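PDB 6NOR: putative NAD dependent dehydrogenase from Micromonospora echinospora, which binds NAD and is probably an oxidoreductase of the GFO/IDH/MocA family that takes part in gentamicin biosynthesis. Local coordinates for residues A[23-28]-A[323-328]; A[217-222]-A[354-359]; A[281-286]-A[298-303]. All coordinates share one frame; numbering follows the deposited sequence.

Contact 1. Residues A[23-28]-A[323-328]; sequences ERLGVA and AVLDGR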
loop_
_atom_site.group_PDB
_atom_site.type_symbol
_atom_site.label_atom_id
_atom_site.label_comp_id
_atom_site.label_asym_id
_atom_site.label_seq_id
_atom_site.Cartn_x
_atom_site.Cartn_y
_atom_site.Cartn_z
ATOM N N GLU A 23 1.972 44.478 2.796
ATOM C CA GLU A 23 3.105 45.004 3.530
ATOM C C GLU A 23 4.311 44.734 2.656
ATOM O O GLU A 23 4.214 43.950 1.721
ATOM C CB GLU A 23 3.205 44.356 4.909
ATOM C CG GLU A 23 2.200 44.971 5.875
ATOM C CD GLU A 23 2.205 44.316 7.244
ATOM O OE1 GLU A 23 1.874 43.112 7.312
ATOM O OE2 GLU A 23 2.521 44.999 8.248
ATOM N N ARG A 24 5.426 45.408 2.893
ATOM C CA ARG A 24 6.603 45.092 2.107
ATOM C C ARG A 24 7.779 44.812 3.012
ATOM O O ARG A 24 8.142 45.618 3.859
ATOM C CB ARG A 24 6.921 46.206 1.123
ATOM C CG ARG A 24 6.024 46.195 -0.104
ATOM C CD ARG A 24 6.020 44.845 -0.816
ATOM N NE ARG A 24 7.032 44.808 -1.864
ATOM C CZ ARG A 24 7.148 43.839 -2.765
ATOM N NH1 ARG A 24 6.311 42.813 -2.754
ATOM N NH2 ARG A 24 8.108 43.895 -3.675
ATOM N N LEU A 25 8.364 43.639 2.844
ATOM C CA LEU A 25 9.466 43.247 3.688
ATOM C C LEU A 25 10.655 42.948 2.827
ATOM O O LEU A 25 10.624 42.040 2.012
ATOM C CB LEU A 25 9.095 42.040 4.535
ATOM C CG LEU A 25 10.160 41.545 5.517
ATOM C CD1 LEU A 25 10.256 42.467 6.735
ATOM C CD2 LEU A 25 9.861 40.120 5.922
ATOM N N GLY A 26 11.708 43.729 2.999
ATOM C CA GLY A 26 12.925 43.546 2.237
ATOM C C GLY A 26 13.692 42.380 2.816
ATOM O O GLY A 26 13.874 42.296 4.035
ATOM N N VAL A 27 14.148 41.490 1.938
ATOM C CA VAL A 27 14.778 40.247 2.352
ATOM C C VAL A 27 16.156 40.077 1.721
ATOM O O VAL A 27 16.352 40.417 0.557
ATOM C CB VAL A 27 13.896 39.059 1.969
ATOM C CG1 VAL A 27 14.513 37.741 2.429
ATOM C CG2 VAL A 27 12.512 39.237 2.557
ATOM N N ALA A 28 17.114 39.580 2.496
ATOM C CA ALA A 28 18.365 39.081 1.923
ATOM C C ALA A 28 18.470 37.571 2.105
ATOM O O ALA A 28 18.080 37.028 3.130
ATOM C CB ALA A 28 19.563 39.764 2.544
ATOM N N ALA A 323 5.416 36.473 11.666
ATOM C CA ALA A 323 6.001 36.829 12.953
ATOM C C ALA A 323 6.718 38.174 12.877
ATOM O O ALA A 323 6.586 38.995 13.761
ATOM C CB ALA A 323 6.964 35.749 13.436
ATOM N N VAL A 324 7.475 38.388 11.812
ATOM C CA VAL A 324 8.193 39.640 11.633
ATOM C C VAL A 324 7.258 40.832 11.374
ATOM O O VAL A 324 7.373 41.861 12.026
ATOM C CB VAL A 324 9.194 39.537 10.476
ATOM C CG1 VAL A 324 9.697 40.914 10.090
ATOM C CG2 VAL A 324 10.338 38.633 10.866
ATOM N N LEU A 325 6.324 40.673 10.440
ATOM C CA LEU A 325 5.455 41.760 10.002
ATOM C C LEU A 325 4.286 42.060 10.930
ATOM O O LEU A 325 3.885 43.218 11.074
ATOM C CB LEU A 325 4.903 41.456 8.609
ATOM C CG LEU A 325 5.888 41.671 7.464
ATOM C CD1 LEU A 325 5.233 41.404 6.134
ATOM C CD2 LEU A 325 6.396 43.089 7.526
ATOM N N ASP A 326 3.730 41.023 11.545
ATOM C CA ASP A 326 2.494 41.162 12.316
ATOM C C ASP A 326 2.662 40.729 13.761
ATOM O O ASP A 326 1.683 40.634 14.493
ATOM C CB ASP A 326 1.353 40.346 11.684
ATOM C CG ASP A 326 1.104 40.702 10.225
ATOM O OD1 ASP A 326 1.110 41.909 9.899
ATOM O OD2 ASP A 326 0.897 39.775 9.407
ATOM N N GLY A 327 3.892 40.443 14.169
ATOM C CA GLY A 327 4.148 40.000 15.531
ATOM C C GLY A 327 3.416 38.729 15.950
ATOM O O GLY A 327 3.293 38.437 17.135
ATOM N N ARG A 328 2.928 37.964 14.981
ATOM C CA ARG A 328 2.245 36.704 15.281
ATOM C C ARG A 328 3.209 35.646 15.853
ATOM O O ARG A 328 4.073 35.155 15.136
ATOM C CB ARG A 328 1.568 36.174 14.022
ATOM C CG ARG A 328 0.746 34.940 14.248
ATOM C CD ARG A 328 0.649 34.127 12.973
ATOM N NE ARG A 328 0.298 32.742 13.254
ATOM C CZ ARG A 328 0.390 31.754 12.372
ATOM N NH1 ARG A 328 0.825 32.008 11.147
ATOM N NH2 ARG A 328 0.045 30.519 12.718
#
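Glu23 and Leu325 bring the two backbones closest, with their CA atoms 7.6 Å apart, a spacing bridged by side chains and by no hydrogen bond between the segments. Residues 23-24 lead into the strand that starts at Leu25, while 323-328 holds the last turn of helix 313-326 and the residues that follow, where Gly327 leaves helical geometry with a positive phi of 59°. Leu25 points toward the helix, and its CD1 branch does the touching: CD1 lies 3.7 Å from Val324 CG1, the two side chains roughly perpendicular, and 4.0 Å from Leu325 CD2. With CG opposite the backbone N (chi1 -178°), the leucine reaches across to both helix residues. The strand belongs to the parallel sheet of the NAD-binding Rossmann fold, in which 25-30 runs between 49-55 and 86-91; Arg87 and Phe88 of the latter also pack on Leu25, so the helix end rests against the start of this sheet. Further out, the side chains of Glu23 and Leu325 run past one another pointing opposite ways, Glu23 CB coming 3.8 Å from Leu325 CD1. The extended glutamate then brings OE1 within 3.0 Å of Asp326 OD1, two acceptors of like charge with carboxylate planes only 13° apart. Glu23 is poorly ordered, which makes this approach doubtful; Arg48 forms a weak, long ion pair with Asp326.

Contact 2. Residues A[217-222]-A[354-359]; sequences AVTACT and GRKVEM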
loop_
_atom_site.group_PDB
_atom_site.type_symbol
_atom_site.label_atom_id
_atom_site.label_comp_id
_atom_site.label_asym_id
_atom_site.label_seq_id
_atom_site.Cartn_x
_atom_site.Cartn_y
_atom_site.Cartn_z
ATOM N N ALA A 217 16.815 10.739 28.749
ATOM C CA ALA A 217 18.085 10.130 28.353
ATOM C C ALA A 217 18.158 9.805 26.855
ATOM O O ALA A 217 17.155 9.798 26.165
ATOM C CB ALA A 217 18.338 8.883 29.171
ATOM N N VAL A 218 19.361 9.532 26.372
ATOM C CA VAL A 218 19.608 9.260 24.974
ATOM C C VAL A 218 20.616 8.127 24.851
ATOM O O VAL A 218 21.555 8.035 25.638
ATOM C CB VAL A 218 20.138 10.518 24.236
ATOM C CG1 VAL A 218 20.499 10.201 22.823
ATOM C CG2 VAL A 218 19.096 11.624 24.235
ATOM N N THR A 219 20.399 7.245 23.880
ATOM C CA THR A 219 21.375 6.234 23.501
ATOM C C THR A 219 21.523 6.281 21.987
ATOM O O THR A 219 20.558 6.498 21.285
ATOM C CB THR A 219 20.942 4.827 23.953
ATOM O OG1 THR A 219 20.361 4.893 25.263
ATOM C CG2 THR A 219 22.118 3.884 23.973
ATOM N N ALA A 220 22.722 6.088 21.469
ATOM C CA ALA A 220 22.916 6.219 20.034
ATOM C C ALA A 220 24.019 5.331 19.499
ATOM O O ALA A 220 24.950 4.994 20.197
ATOM C CB ALA A 220 23.208 7.677 19.655
ATOM N N CYS A 221 23.892 4.980 18.233
ATOM C CA CYS A 221 24.887 4.224 17.530
ATOM C C CYS A 221 25.108 4.900 16.176
ATOM O O CYS A 221 24.148 5.330 15.552
ATOM C CB CYS A 221 24.411 2.763 17.367
ATOM S SG CYS A 221 25.714 1.555 17.271
ATOM N N THR A 222 26.359 5.030 15.733
ATOM C CA THR A 222 26.657 5.561 14.400
ATOM C C THR A 222 27.690 4.735 13.649
ATOM O O THR A 222 28.522 4.078 14.250
ATOM C CB THR A 222 27.186 7.016 14.460
ATOM O OG1 THR A 222 28.418 7.043 15.183
ATOM C CG2 THR A 222 26.200 7.941 15.139
ATOM N N GLY A 354 29.608 4.417 24.153
ATOM C CA GLY A 354 28.877 3.166 24.271
ATOM C C GLY A 354 28.057 3.088 25.538
ATOM O O GLY A 354 27.958 2.042 26.165
ATOM N N ARG A 355 27.456 4.209 25.906
ATOM C CA ARG A 355 26.735 4.299 27.148
ATOM C C ARG A 355 25.524 5.219 26.997
ATOM O O ARG A 355 25.512 6.113 26.172
ATOM C CB ARG A 355 27.652 4.824 28.258
ATOM C CG ARG A 355 27.563 6.318 28.418
ATOM C CD ARG A 355 28.365 6.844 29.595
ATOM N NE ARG A 355 28.020 8.233 29.917
ATOM C CZ ARG A 355 28.584 9.300 29.354
ATOM N NH1 ARG A 355 29.520 9.149 28.428
ATOM N NH2 ARG A 355 28.208 10.520 29.713
ATOM N N LYS A 356 24.512 4.990 27.814
ATOM C CA LYS A 356 23.369 5.871 27.884
ATOM C C LYS A 356 23.819 7.210 28.477
ATOM O O LYS A 356 24.594 7.227 29.422
ATOM C CB LYS A 356 22.269 5.234 28.728
ATOM C CG LYS A 356 21.012 6.062 28.858
ATOM C CD LYS A 356 20.192 5.636 30.071
ATOM C CE LYS A 356 19.406 4.377 29.801
ATOM N NZ LYS A 356 18.980 3.721 31.073
ATOM N N VAL A 357 23.342 8.320 27.919
ATOM C CA VAL A 357 23.688 9.655 28.418
ATOM C C VAL A 357 22.447 10.305 29.029
ATOM O O VAL A 357 21.442 10.502 28.356
ATOM C CB VAL A 357 24.297 10.541 27.281
ATOM C CG1 VAL A 357 24.444 11.991 27.703
ATOM C CG2 VAL A 357 25.660 9.988 26.827
ATOM N N GLU A 358 22.511 10.599 30.324
ATOM C CA GLU A 358 21.434 11.286 31.035
ATOM C C GLU A 358 21.365 12.744 30.635
ATOM O O GLU A 358 22.375 13.420 30.618
ATOM C CB GLU A 358 21.631 11.185 32.545
ATOM C CG GLU A 358 21.688 9.766 33.070
ATOM C CD GLU A 358 20.337 9.077 33.028
ATOM O OE1 GLU A 358 19.319 9.752 33.300
ATOM O OE2 GLU A 358 20.294 7.867 32.713
ATOM N N MET A 359 20.178 13.224 30.295
ATOM C CA MET A 359 19.998 14.638 29.998
ATOM C C MET A 359 19.725 15.380 31.282
ATOM O O MET A 359 19.467 14.783 32.322
ATOM C CB MET A 359 18.843 14.882 29.029
ATOM C CG MET A 359 18.860 13.992 27.825
ATOM S SD MET A 359 19.880 14.655 26.526
ATOM C CE MET A 359 18.852 16.008 25.977
#
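Val218 and Val357 face each other as an antiparallel hydrogen-bonded pair, by which the short strand 357-358 adds the outermost strand, within this chain, of the mixed sheet of the GFO/IDH/MocA C-terminal domain, next to strand 215-223. In the neighbouring non-hydrogen-bonded pair, Ala217 CA and Glu358 CA are 4.4 Å apart. The two segments run at 149° to each other over Ala217 to Thr219 and Arg355 to Met359, antiparallel but somewhat splayed.

Two backbone hydrogen bonds fix the register. Val357 N gives a nearly straight bond to Val218 O (2.9 Å, 178° at the hydrogen), whereas Val218 N to Val357 O, at 3.0 Å, is more bent. The same Val357 O also receives a CA-H...O contact from Ala217 CA at 3.4 Å, so one carbonyl oxygen meets both adjoining residues of the longer strand.

Apolar and aliphatic contacts fall on both faces. On the face of Ala217 and Glu358, the methyl of Ala217 meets the chain of Lys356, its CB 3.8 Å from Lys356 CD, while Thr219 OG1 comes across the same lysine at a slant, 3.8 Å from Lys356 CG. A chi1 of -179° sends the lysine chain off on the far side from its own N and lays the aliphatic part along the strand before the bend at chi3 leads the amine away. The face of Val218 and Val357 turns to helix 334-353, where Ala347 packs on Val218 and Arg349 on Val357. A second subunit approaches as well: Thr219 touches Thr219 of that subunit, and Gly354 and Lys356 make backbone hydrogen bonds to it.

Met359, bent at both chi2 and chi3, brings its SD to 3.9 Å from Val218 CG2.

Contact 3. Residues A[281-286]-A[298-303]; sequences GVEAYT and QGWLRP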
loop_
_atom_site.group_PDB
_atom_site.type_symbol
_atom_site.label_atom_id
_atom_site.label_comp_id
_atom_site.label_asym_id
_atom_site.label_seq_id
_atom_site.Cartn_x
_atom_site.Cartn_y
_atom_site.Cartn_z
ATOM N N GLY A 281 0.304 9.007 -3.058
ATOM C CA GLY A 281 -0.849 8.468 -3.754
ATOM C C GLY A 281 -0.749 8.475 -5.269
ATOM O O GLY A 281 -1.745 8.314 -5.951
ATOM N N VAL A 282 0.448 8.676 -5.803
ATOM C CA VAL A 282 0.653 8.594 -7.247
ATOM C C VAL A 282 1.619 7.464 -7.567
ATOM O O VAL A 282 2.665 7.347 -6.945
ATOM C CB VAL A 282 1.201 9.918 -7.822
ATOM C CG1 VAL A 282 1.430 9.823 -9.318
ATOM C CG2 VAL A 282 0.266 11.037 -7.508
ATOM N N GLU A 283 1.270 6.623 -8.526
ATOM C CA GLU A 283 2.170 5.554 -8.954
ATOM C C GLU A 283 2.374 5.555 -10.469
ATOM O O GLU A 283 1.481 5.896 -11.238
ATOM C CB GLU A 283 1.644 4.204 -8.499
ATOM C CG GLU A 283 2.721 3.243 -8.124
ATOM C CD GLU A 283 2.174 1.928 -7.617
ATOM O OE1 GLU A 283 0.943 1.825 -7.446
ATOM O OE2 GLU A 283 2.982 1.002 -7.383
ATOM N N ALA A 284 3.572 5.194 -10.899
ATOM C CA ALA A 284 3.836 5.157 -12.319
ATOM C C ALA A 284 4.793 4.040 -12.680
ATOM O O ALA A 284 5.583 3.600 -11.865
ATOM C CB ALA A 284 4.372 6.471 -12.782
ATOM N N TYR A 285 4.700 3.572 -13.913
ATOM C CA TYR A 285 5.672 2.644 -14.429
ATOM C C TYR A 285 6.007 3.059 -15.832
ATOM O O TYR A 285 5.136 3.484 -16.564
ATOM C CB TYR A 285 5.157 1.188 -14.405
ATOM C CG TYR A 285 6.146 0.253 -15.058
ATOM C CD1 TYR A 285 6.108 0.016 -16.436
ATOM C CD2 TYR A 285 7.161 -0.332 -14.320
ATOM C CE1 TYR A 285 7.036 -0.796 -17.045
ATOM C CE2 TYR A 285 8.091 -1.158 -14.918
ATOM C CZ TYR A 285 8.024 -1.384 -16.288
ATOM O OH TYR A 285 8.953 -2.183 -16.910
ATOM N N THR A 286 7.269 2.934 -16.217
ATOM C CA THR A 286 7.603 3.014 -17.631
ATOM C C THR A 286 8.729 2.059 -18.034
ATOM O O THR A 286 9.614 1.753 -17.240
ATOM C CB THR A 286 7.999 4.440 -18.040
ATOM O OG1 THR A 286 8.202 4.482 -19.453
ATOM C CG2 THR A 286 9.260 4.887 -17.333
ATOM N N GLN A 298 12.959 5.361 -13.920
ATOM C CA GLN A 298 12.619 4.236 -14.790
ATOM C C GLN A 298 12.045 3.127 -13.951
ATOM O O GLN A 298 12.361 3.021 -12.775
ATOM C CB GLN A 298 13.830 3.707 -15.540
ATOM C CG GLN A 298 14.750 4.748 -16.092
ATOM C CD GLN A 298 15.961 4.111 -16.725
ATOM O OE1 GLN A 298 15.837 3.294 -17.640
ATOM N NE2 GLN A 298 17.137 4.442 -16.213
ATOM N N GLY A 299 11.218 2.289 -14.558
ATOM C CA GLY A 299 10.579 1.212 -13.824
ATOM C C GLY A 299 9.402 1.711 -12.998
ATOM O O GLY A 299 8.716 2.622 -13.410
ATOM N N TRP A 300 9.170 1.095 -11.846
ATOM C CA TRP A 300 8.111 1.515 -10.945
ATOM C C TRP A 300 8.541 2.712 -10.104
ATOM O O TRP A 300 9.565 2.667 -9.433
ATOM C CB TRP A 300 7.677 0.354 -10.038
ATOM C CG TRP A 300 6.764 -0.593 -10.763
ATOM C CD1 TRP A 300 7.109 -1.763 -11.367
ATOM C CD2 TRP A 300 5.364 -0.422 -10.996
ATOM N NE1 TRP A 300 6.008 -2.345 -11.949
ATOM C CE2 TRP A 300 4.922 -1.538 -11.740
ATOM C CE3 TRP A 300 4.440 0.564 -10.647
ATOM C CZ2 TRP A 300 3.598 -1.694 -12.145
ATOM C CZ3 TRP A 300 3.119 0.405 -11.046
ATOM C CH2 TRP A 300 2.712 -0.721 -11.784
ATOM N N LEU A 301 7.765 3.788 -10.174
ATOM C CA LEU A 301 8.044 5.007 -9.420
ATOM C C LEU A 301 6.886 5.365 -8.519
ATOM O O LEU A 301 5.755 4.942 -8.760
ATOM C CB LEU A 301 8.311 6.173 -10.357
ATOM C CG LEU A 301 9.077 5.801 -11.612
ATOM C CD1 LEU A 301 8.959 6.904 -12.627
ATOM C CD2 LEU A 301 10.518 5.561 -11.212
ATOM N N ARG A 302 7.177 6.142 -7.482
ATOM C CA ARG A 302 6.140 6.824 -6.734
ATOM C C ARG A 302 6.402 8.331 -6.758
ATOM O O ARG A 302 6.910 8.880 -5.797
ATOM C CB ARG A 302 6.069 6.318 -5.294
ATOM C CG ARG A 302 5.540 4.910 -5.129
ATOM C CD ARG A 302 5.512 4.521 -3.662
ATOM N NE ARG A 302 6.198 3.256 -3.393
ATOM C CZ ARG A 302 7.522 3.097 -3.396
ATOM N NH1 ARG A 302 8.043 1.908 -3.132
ATOM N NH2 ARG A 302 8.328 4.122 -3.671
ATOM N N PRO A 303 6.055 9.002 -7.868
ATOM C CA PRO A 303 6.401 10.413 -8.097
ATOM C C PRO A 303 5.828 11.361 -7.060
ATOM O O PRO A 303 4.728 11.148 -6.571
ATOM C CB PRO A 303 5.782 10.716 -9.464
ATOM C CG PRO A 303 5.547 9.361 -10.084
ATOM C CD PRO A 303 5.204 8.471 -8.941
HETATM O O HOH W 1 3.384 9.040 -5.258
#
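Tyr285 turns an edge of its ring toward the face of the Trp300 indole, an edge-to-face pair with planes at 50° and the tyrosine centroid 4.5 Å from that of the five-membered ring. Tyr285 CB completes the overlap as a CH-pi contact, 3.7 Å from the centroid of the six-membered ring and just 7° off its normal. In the tyrosine, chi1 of 175° swings the ring away from its own backbone N, which carries CD2 over the pyrrole part of the indole while CB stays over the benzene part. Glu283, two residues earlier on the strand, brings OE2 to 3.6 Å from Trp300 CE3, with the carboxylate plane inclined to the ring. With an alanine at Trp300, the Tyr285 edge and CB would probably lose the aromatic face they rest on.

Tyr285 and Trp300 form a non-hydrogen-bonded pair of an antiparallel ladder, bracketed by the hydrogen-bonded pairs Ala284-Leu301 and Thr286-Gly299. Leu301 N to Ala284 O, at 2.8 Å, is nearly straight. On the other face, Ala284 CB meets Pro303 CG at 4.1 Å.

The pair is part of the oligomer interface. Glu283 OE2 forms a salt bridge with Arg302 NH1 of a fourth subunit, and Arg302 NH1 forms one with Glu283 OE2 of that subunit. Residues 282-286 also join a strand of a third subunit in an antiparallel ladder. Within the chain, strand 282-286 comes after strand 270-275, and the loop holding Gln298 to Pro303 leads on toward helix 307-310.

From the N terminus, the chain enters the Rossmann sheet at 23-28, and contact 1 closes a loop of 294 residues when helix 313-326 returns to it. Strand 215-223 opens contact 2 within that span, but its partner 354-359 comes only after 323-328, so contacts 1 and 2 cross. Contact 3, a short closure with 11 residues between its segments, falls wholly within both longer loops. Contact 1 thus ties a late helix to the nucleotide-binding sheet, contact 2 joins the C-terminal tail to the mixed sheet, and contact 3 forms an arm at the subunit interface. Their centres are 40 to 41 Å apart, and none touches another.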